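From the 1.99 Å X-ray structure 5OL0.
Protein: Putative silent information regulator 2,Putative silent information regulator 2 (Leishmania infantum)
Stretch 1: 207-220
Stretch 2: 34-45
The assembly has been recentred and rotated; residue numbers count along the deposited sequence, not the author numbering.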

# COMPACT_ATOMS: atom_id res chain seq x y z
N ASP A 207 -0.56 -8.97 14.36
CA ASP A 207 0.03 -7.65 14.60
C ASP A 207 -1.02 -6.64 15.00
O ASP A 207 -0.88 -5.91 15.99
CB ASP A 207 0.75 -7.15 13.37
CG ASP A 207 2.00 -7.93 13.07
OD1 ASP A 207 2.81 -8.06 13.98
OD2 ASP A 207 2.20 -8.37 11.91
N ALA A 208 -2.07 -6.50 14.19
CA ALA A 208 -3.00 -5.34 14.44
C ALA A 208 -3.62 -5.36 15.83
O ALA A 208 -3.81 -4.31 16.47
CB ALA A 208 -4.07 -5.29 13.34
N PRO A 209 -3.89 -6.57 16.36
CA PRO A 209 -4.45 -6.55 17.72
C PRO A 209 -3.51 -6.03 18.83
O PRO A 209 -3.98 -5.59 19.86
CB PRO A 209 -4.86 -8.01 17.94
CG PRO A 209 -5.30 -8.42 16.57
CD PRO A 209 -4.19 -7.84 15.69
N ILE A 210 -2.20 -5.99 18.57
CA ILE A 210 -1.23 -5.50 19.54
C ILE A 210 -0.60 -4.19 19.13
O ILE A 210 0.33 -3.75 19.79
CB ILE A 210 -0.09 -6.56 19.83
CG1 ILE A 210 0.69 -6.95 18.56
CG2 ILE A 210 -0.73 -7.80 20.43
CD1 ILE A 210 2.04 -7.59 18.85
N ALA A 211 -1.11 -3.52 18.07
CA ALA A 211 -0.56 -2.19 17.73
C ALA A 211 -0.75 -1.18 18.86
O ALA A 211 -1.75 -1.21 19.55
CB ALA A 211 -1.19 -1.64 16.46
N GLU A 212 0.20 -0.28 19.00
CA GLU A 212 0.11 0.88 19.92
C GLU A 212 -0.28 2.17 19.18
O GLU A 212 -0.56 3.18 19.79
CB GLU A 212 1.48 1.13 20.60
CG GLU A 212 1.84 0.11 21.65
CD GLU A 212 3.33 0.07 22.07
OE1 GLU A 212 4.28 0.60 21.43
OE2 GLU A 212 3.56 -0.59 23.10
N LEU A 213 -0.23 2.12 17.85
CA LEU A 213 -0.42 3.26 16.98
C LEU A 213 -0.52 2.74 15.55
O LEU A 213 0.24 1.81 15.15
CB LEU A 213 0.74 4.25 17.09
CG LEU A 213 0.69 5.42 16.12
CD1 LEU A 213 -0.48 6.34 16.36
CD2 LEU A 213 2.02 6.15 16.16
N VAL A 214 -1.44 3.32 14.80
CA VAL A 214 -1.60 2.98 13.41
C VAL A 214 -1.56 4.29 12.61
O VAL A 214 -2.11 5.30 13.04
CB VAL A 214 -2.81 2.07 13.17
CG1 VAL A 214 -4.07 2.67 13.64
CG2 VAL A 214 -2.93 1.73 11.70
N ILE A 215 -0.77 4.28 11.55
CA ILE A 215 -0.60 5.43 10.68
C ILE A 215 -0.93 4.87 9.33
O ILE A 215 -0.33 3.86 8.89
CB ILE A 215 0.87 5.94 10.65
CG1 ILE A 215 1.35 6.32 12.06
CG2 ILE A 215 1.00 7.12 9.69
CD1 ILE A 215 2.80 6.81 12.10
N ILE A 216 -1.90 5.50 8.68
CA ILE A 216 -2.57 4.95 7.52
C ILE A 216 -2.38 5.98 6.43
O ILE A 216 -2.96 7.08 6.52
CB ILE A 216 -4.09 4.80 7.82
CG1 ILE A 216 -4.28 3.93 9.04
CG2 ILE A 216 -4.90 4.34 6.58
CD1 ILE A 216 -5.70 3.94 9.61
N ILE A 217 -1.53 5.67 5.45
CA ILE A 217 -1.09 6.70 4.50
C ILE A 217 -1.57 6.41 3.10
O ILE A 217 -1.04 5.49 2.39
CB ILE A 217 0.43 6.84 4.47
CG1 ILE A 217 0.96 6.90 5.91
CG2 ILE A 217 0.79 8.03 3.55
CD1 ILE A 217 2.46 7.01 6.08
N GLY A 218 -2.53 7.23 2.67
CA GLY A 218 -2.91 7.23 1.26
C GLY A 218 -3.72 6.04 0.84
O GLY A 218 -3.71 5.68 -0.33
N THR A 219 -4.41 5.40 1.78
CA THR A 219 -5.16 4.20 1.45
C THR A 219 -6.66 4.46 1.26
O THR A 219 -7.21 5.39 1.84
CB THR A 219 -5.10 3.15 2.57
OG1 THR A 219 -5.86 2.03 2.12
CG2 THR A 219 -5.84 3.60 3.82
N SER A 220 -7.35 3.51 0.63
CA SER A 220 -8.78 3.73 0.35
C SER A 220 -9.80 3.29 1.44
O SER A 220 -10.87 3.93 1.59
CB SER A 220 -9.15 3.10 -1.02
OG SER A 220 -9.00 1.69 -1.05
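Stretch 2 34-45: RRILVLVGAGAS

Two neighbouring strands of a parallel sheet need not be close in sequence, and this pair, separated by more than 170 residues, illustrates how a regular backbone ladder is combined with side-chain packing on both faces. Residues 36-40 of stretch 2 form a strand that runs in the same direction as the strand ending at Ile217, with a signed crossing angle of -16° and a closest axial approach of 4.7 Å. Val214 lies beside Leu37, Ile215 beside Val38, Ile216 beside Leu39 and Ile217 beside Val40. The hydrogen bonds alternate as parallel pairing demands: Leu37 N donates to Leu213 O (2.8 Å), Ile215 N to Leu37 O (3.0 Å), Leu39 N to Ile215 O (2.9 Å), Ile217 N to Leu39 O (2.7 Å) and Gly41 N to Ile217 O (2.9 Å). Beyond the strand, the chain of stretch 2 turns through helical backbone angles at 42-44, and Gly43 N reaches Gly218 O at 2.9 Å. Glycine suits this tight passage: a CB on Gly218 would clash with Gly43 CA and Ala44 N, and one on Gly41 with Thr219 CA and Gly218 O.

Side chains alternate between the two faces of the sheet. On one, Val214 CG2 packs against Leu37 CD2 (4.1 Å) and Leu39 CG (4.2 Å), while Ile216 CG1 meets Leu39 CD1 at 4.1 Å. On the other, Ile215 CD1 touches Ile36 CG2 (4.0 Å) and Ile217 CD1 approaches Val38 CG1 (4.3 Å).

Polar groups fasten the strand's entrance. Glu212 OE1 accepts hydrogen bonds from Arg34 N (2.8 Å) and Arg35 N (3.0 Å), and Glu212 N donates to Arg35 O (2.9 Å). Arg35 NE binds Ile210 O at 2.8 Å near the guanidinium plane, whereas Glu212 OE2, 3.1 Å from Arg35 NH1, lies over a face and contributes a purely electrostatic salt bridge.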

# COMPACT_ATOMS: atom_id res chain seq x y z
N ARG A 34 6.62 1.69 20.40
CA ARG A 34 7.45 0.74 19.66
C ARG A 34 6.70 -0.19 18.72
O ARG A 34 7.34 -0.93 17.96
CB ARG A 34 8.14 -0.24 20.67
CG ARG A 34 9.12 0.35 21.65
CD ARG A 34 10.38 0.78 20.94
NE ARG A 34 11.15 1.75 21.70
CZ ARG A 34 12.22 2.41 21.25
NH1 ARG A 34 12.71 2.20 20.02
NH2 ARG A 34 12.83 3.29 22.04
N ARG A 35 5.39 -0.25 18.81
CA ARG A 35 4.63 -1.16 18.00
C ARG A 35 3.71 -0.33 17.03
O ARG A 35 2.48 -0.23 17.24
CB ARG A 35 3.84 -2.10 18.92
CG ARG A 35 4.81 -2.89 19.84
CD ARG A 35 4.22 -4.15 20.33
NE ARG A 35 2.92 -3.90 20.96
CZ ARG A 35 2.70 -3.71 22.25
NH1 ARG A 35 3.71 -3.72 23.14
NH2 ARG A 35 1.44 -3.54 22.68
N ILE A 36 4.34 0.31 16.04
CA ILE A 36 3.62 1.17 15.08
C ILE A 36 3.27 0.30 13.86
O ILE A 36 4.15 -0.26 13.22
CB ILE A 36 4.39 2.41 14.60
CG1 ILE A 36 4.80 3.26 15.81
CG2 ILE A 36 3.55 3.22 13.61
CD1 ILE A 36 5.72 4.44 15.51
N LEU A 37 1.98 0.20 13.57
CA LEU A 37 1.51 -0.46 12.35
C LEU A 37 1.32 0.62 11.29
O LEU A 37 0.60 1.58 11.50
CB LEU A 37 0.20 -1.16 12.63
CG LEU A 37 -0.50 -1.80 11.44
CD1 LEU A 37 0.26 -3.01 10.97
CD2 LEU A 37 -1.89 -2.20 11.85
N VAL A 38 2.01 0.46 10.17
CA VAL A 38 1.89 1.43 9.10
C VAL A 38 1.20 0.72 7.99
O VAL A 38 1.61 -0.37 7.57
CB VAL A 38 3.27 1.93 8.62
CG1 VAL A 38 3.12 3.02 7.51
CG2 VAL A 38 4.04 2.51 9.78
N LEU A 39 0.15 1.34 7.50
CA LEU A 39 -0.58 0.93 6.30
C LEU A 39 -0.40 1.92 5.17
O LEU A 39 -0.51 3.15 5.37
CB LEU A 39 -2.09 0.86 6.59
CG LEU A 39 -2.47 0.12 7.85
CD1 LEU A 39 -3.98 0.02 7.96
CD2 LEU A 39 -1.87 -1.28 7.90
N VAL A 40 -0.21 1.41 3.96
CA VAL A 40 0.18 2.20 2.84
C VAL A 40 -0.72 1.94 1.66
O VAL A 40 -0.98 0.80 1.37
CB VAL A 40 1.64 1.88 2.44
CG1 VAL A 40 2.10 2.87 1.38
CG2 VAL A 40 2.58 1.99 3.62
N GLY A 41 -1.17 2.99 0.97
CA GLY A 41 -1.92 2.82 -0.28
C GLY A 41 -1.46 3.75 -1.40
O GLY A 41 -0.43 4.38 -1.27
N ALA A 42 -2.29 3.93 -2.43
CA ALA A 42 -1.90 4.55 -3.70
C ALA A 42 -1.45 6.02 -3.50
O ALA A 42 -0.56 6.50 -4.20
CB ALA A 42 -3.04 4.49 -4.69
N GLY A 43 -2.06 6.70 -2.54
CA GLY A 43 -1.68 8.09 -2.22
C GLY A 43 -0.21 8.31 -1.89
O GLY A 43 0.30 9.36 -2.22
N ALA A 44 0.46 7.31 -1.29
CA ALA A 44 1.88 7.34 -0.91
C ALA A 44 2.84 7.34 -2.07
O ALA A 44 4.01 7.69 -1.92
CB ALA A 44 2.19 6.13 -0.03
N SER A 45 2.39 6.85 -3.21
CA SER A 45 3.30 6.67 -4.33
C SER A 45 3.08 7.61 -5.53
O SER A 45 3.90 7.60 -6.46
CB SER A 45 3.23 5.24 -4.77
OG SER A 45 3.70 4.45 -3.69